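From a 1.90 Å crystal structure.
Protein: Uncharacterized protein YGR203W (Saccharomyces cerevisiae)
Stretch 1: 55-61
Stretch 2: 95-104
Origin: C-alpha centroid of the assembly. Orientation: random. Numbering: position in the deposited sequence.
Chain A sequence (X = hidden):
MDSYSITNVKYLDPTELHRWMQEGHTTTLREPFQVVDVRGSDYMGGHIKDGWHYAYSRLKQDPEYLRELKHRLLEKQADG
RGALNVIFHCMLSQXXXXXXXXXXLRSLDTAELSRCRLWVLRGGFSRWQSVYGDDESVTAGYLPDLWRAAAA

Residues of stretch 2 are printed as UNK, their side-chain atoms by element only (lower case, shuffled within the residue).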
# COMPACT_ATOMS: atom_id res chain seq x y z
N ALA A 55 2.62 -7.75 7.41
CA ALA A 55 4.07 -7.66 7.59
C ALA A 55 4.87 -8.35 6.48
O ALA A 55 4.62 -9.51 6.13
CB ALA A 55 4.47 -8.24 8.95
N TYR A 56 5.85 -7.63 5.94
CA TYR A 56 6.69 -8.15 4.87
C TYR A 56 7.36 -9.48 5.24
O TYR A 56 7.37 -10.42 4.44
CB TYR A 56 7.78 -7.14 4.52
CG TYR A 56 8.74 -7.65 3.47
CD1 TYR A 56 8.36 -7.72 2.13
CD2 TYR A 56 10.02 -8.09 3.82
CE1 TYR A 56 9.23 -8.21 1.17
CE2 TYR A 56 10.89 -8.58 2.86
CZ TYR A 56 10.50 -8.64 1.54
OH TYR A 56 11.36 -9.12 0.58
N SER A 57 7.93 -9.55 6.44
CA SER A 57 8.61 -10.77 6.89
C SER A 57 7.73 -12.00 6.77
O SER A 57 8.18 -13.05 6.32
CB SER A 57 9.08 -10.62 8.34
OG SER A 57 10.08 -9.62 8.44
N ARG A 58 6.47 -11.88 7.18
CA ARG A 58 5.56 -13.01 7.11
C ARG A 58 5.09 -13.31 5.69
O ARG A 58 4.90 -14.47 5.32
CB ARG A 58 4.35 -12.77 8.02
CG ARG A 58 3.50 -14.01 8.21
CD ARG A 58 2.41 -13.77 9.22
NE ARG A 58 1.49 -14.91 9.29
CZ ARG A 58 0.34 -14.89 9.96
NH1 ARG A 58 -0.44 -15.97 9.96
NH2 ARG A 58 -0.03 -13.80 10.62
N LEU A 59 4.90 -12.27 4.88
CA LEU A 59 4.49 -12.47 3.50
C LEU A 59 5.57 -13.29 2.79
O LEU A 59 5.28 -14.20 2.01
CB LEU A 59 4.31 -11.13 2.78
CG LEU A 59 3.06 -10.31 3.11
CD1 LEU A 59 3.16 -8.95 2.45
CD2 LEU A 59 1.81 -11.06 2.65
N LYS A 60 6.82 -12.96 3.08
CA LYS A 60 7.96 -13.63 2.47
C LYS A 60 8.20 -15.05 2.96
O LYS A 60 8.61 -15.91 2.19
CB LYS A 60 9.23 -12.80 2.70
CG LYS A 60 10.47 -13.37 2.01
CD LYS A 60 11.71 -12.58 2.38
CE LYS A 60 12.93 -13.05 1.59
NZ LYS A 60 12.77 -12.80 0.13
N GLN A 61 7.94 -15.29 4.25
CA GLN A 61 8.15 -16.61 4.84
C GLN A 61 6.96 -17.56 4.80
O GLN A 61 7.15 -18.78 4.80
CB GLN A 61 8.59 -16.45 6.30
CG GLN A 61 9.96 -15.82 6.49
CD GLN A 61 10.23 -15.48 7.95
OE1 GLN A 61 10.04 -16.31 8.84
NE2 GLN A 61 10.69 -14.26 8.20
N UNK A 95 13.77 -0.64 0.36
CA UNK A 95 13.74 -1.68 -0.66
C UNK A 95 12.62 -2.70 -0.42
O UNK A 95 12.21 -3.40 -1.35
o UNK A 95 17.61 -3.39 -2.08
c UNK A 95 16.63 -4.08 -1.77
n UNK A 95 16.73 -5.36 -1.45
c UNK A 95 15.10 -2.39 -0.68
c UNK A 95 15.23 -3.48 -1.72
N UNK A 96 12.13 -2.79 0.81
CA UNK A 96 11.07 -3.74 1.11
C UNK A 96 9.74 -3.39 0.45
O UNK A 96 8.91 -4.26 0.22
c UNK A 96 12.24 -6.90 6.27
n UNK A 96 11.10 -6.75 6.94
n UNK A 96 13.12 -7.80 6.68
c UNK A 96 11.58 -5.15 4.67
c UNK A 96 10.89 -3.87 2.62
c UNK A 96 11.99 -4.68 3.28
n UNK A 96 12.49 -6.16 5.19
N UNK A 97 9.56 -2.11 0.13
CA UNK A 97 8.33 -1.67 -0.53
C UNK A 97 8.20 -2.34 -1.89
O UNK A 97 7.23 -3.07 -2.13
N UNK A 98 9.13 -2.09 -2.81
CA UNK A 98 9.02 -2.73 -4.12
C UNK A 98 9.16 -4.26 -4.06
O UNK A 98 8.60 -4.97 -4.88
c UNK A 98 10.11 -2.05 -4.96
c UNK A 98 10.15 -1.02 -2.84
c UNK A 98 11.06 -1.50 -3.94
N UNK A 99 9.91 -4.76 -3.07
CA UNK A 99 10.07 -6.21 -2.92
C UNK A 99 8.73 -6.85 -2.56
O UNK A 99 8.42 -7.95 -3.01
c UNK A 99 11.10 -6.55 -1.83
o UNK A 99 12.39 -6.11 -2.22
N UNK A 100 7.93 -6.17 -1.74
CA UNK A 100 6.62 -6.72 -1.38
C UNK A 100 5.74 -6.75 -2.62
O UNK A 100 5.02 -7.71 -2.86
c UNK A 100 5.97 -5.86 -0.29
N UNK A 101 5.81 -5.69 -3.42
CA UNK A 101 5.02 -5.61 -4.64
C UNK A 101 5.42 -6.73 -5.60
O UNK A 101 4.56 -7.30 -6.27
c UNK A 101 5.22 -4.26 -5.31
N UNK A 102 6.71 -7.05 -5.67
CA UNK A 102 7.18 -8.12 -6.55
C UNK A 102 6.68 -9.49 -6.09
O UNK A 102 6.42 -10.38 -6.90
s UNK A 102 8.62 -6.98 -9.17
c UNK A 102 9.29 -7.01 -7.49
c UNK A 102 9.56 -8.29 -9.96
c UNK A 102 8.71 -8.13 -6.63
N UNK A 103 6.56 -9.66 -4.77
CA UNK A 103 6.07 -10.92 -4.21
C UNK A 103 4.65 -11.18 -4.68
O UNK A 103 4.31 -12.29 -5.07
c UNK A 103 6.10 -10.88 -2.68
c UNK A 103 7.28 -10.91 -0.48
c UNK A 103 7.45 -11.09 -1.98
c UNK A 103 7.98 -12.49 -2.30
N UNK A 104 3.81 -10.14 -4.63
CA UNK A 104 2.43 -10.27 -5.06
C UNK A 104 2.37 -10.48 -6.57
O UNK A 104 1.64 -11.35 -7.05
c UNK A 104 0.17 -9.06 -5.20
c UNK A 104 1.62 -9.02 -4.71
c UNK A 104 -0.50 -7.72 -4.97
c UNK A 104 -0.58 -10.16 -4.46
O HOH W 1 12.70 -10.06 7.86

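Position 95 carries three carbons in an unbranched run, the third bearing one oxygen and one nitrogen. That is a terminal amide, out of reach of stretch 1, and the residue is Gln95. It takes no part in the contact.

At position 96 three carbons lead to a nitrogen, then to a carbon holding two more nitrogens: a guanidinium. The chain lies over the Tyr56 ring and its end nears Ser57 OG, which makes the residue Arg96. Its CA-to-CB bond points toward stretch 1. Arg96 CG lies 4.3 Å from the centroid of the Tyr56 ring and 23° off the ring normal, a CH-pi contact over the face, while Arg96 NE is 3.4 Å from Tyr56 CD2. The chain runs on to Ser57, where Arg96 NH2 is 3.4 Å from Ser57 OG. Water 1 joins the same two residues, its O accepting from Arg96 NH1 at 2.6 Å and lying 2.7 Å from Ser57 OG.

Position 97 has no side-chain atom at all, so it is Gly97. An ideal CB here would point away from stretch 1 and meet nothing of it.

At position 98 three carbons close a ring onto the backbone nitrogen, out of reach of stretch 1, which identifies Pro98.

Position 99 shows one carbon followed by one oxygen, and its CB is 3.5 Å from Tyr56 OH. With neither a branch nor a further carbon, this is Ser99. Ser99 OG donates to Gln95 O at 2.9 Å, so the hydroxyl is tied back to its own stretch.

Position 100 has a lone carbon, and this CB is 3.9 Å from Tyr56 CD1; the residue is Ala100. Ala100 N is 3.8 Å from Tyr56 CE1. The ring thus comes close to the backbone as well as the methyl group.

Position 101 also has a lone carbon, but one out of reach of stretch 1, and is Ala101.

Position 102 has two carbons, a sulfur and a last carbon without branching, again out of reach: the thioether of Met102.

Position 103 has four carbons forked at the second, and one fork tip lies against the Tyr56 ring. The fork beyond CB indicates Leu103. Leu103 CD1 is 3.7 Å from Tyr56 CE1, and it also reaches Lys60 CA at 4.1 Å and Leu59 CB at 4.4 Å.

Position 104 repeats the four carbons with the same fork, but out of reach of stretch 1, and is Leu104.

The contact is a knob-into-hole arrangement centred on Tyr56, whose side chain sits among Arg96, Ser99, Ala100 and Leu103. These positions fall on one side of the helix because their spacing follows its turns. The two helix axes approach to 10.6 Å at 33° between their N-to-C directions, and Tyr56 CA lies 6.4 Å from Ala100 CA. Tyr56 has 118 Å² of its area covered by stretch 2, within a summed burial of 361 Å². No clear direct hydrogen bond joins the stretches; side-chain packing round Tyr56 is the main contact, and water 1 adds a polar link between Arg96 and Ser57.

Stretch 2 (95-104) QRGPSAAMLL
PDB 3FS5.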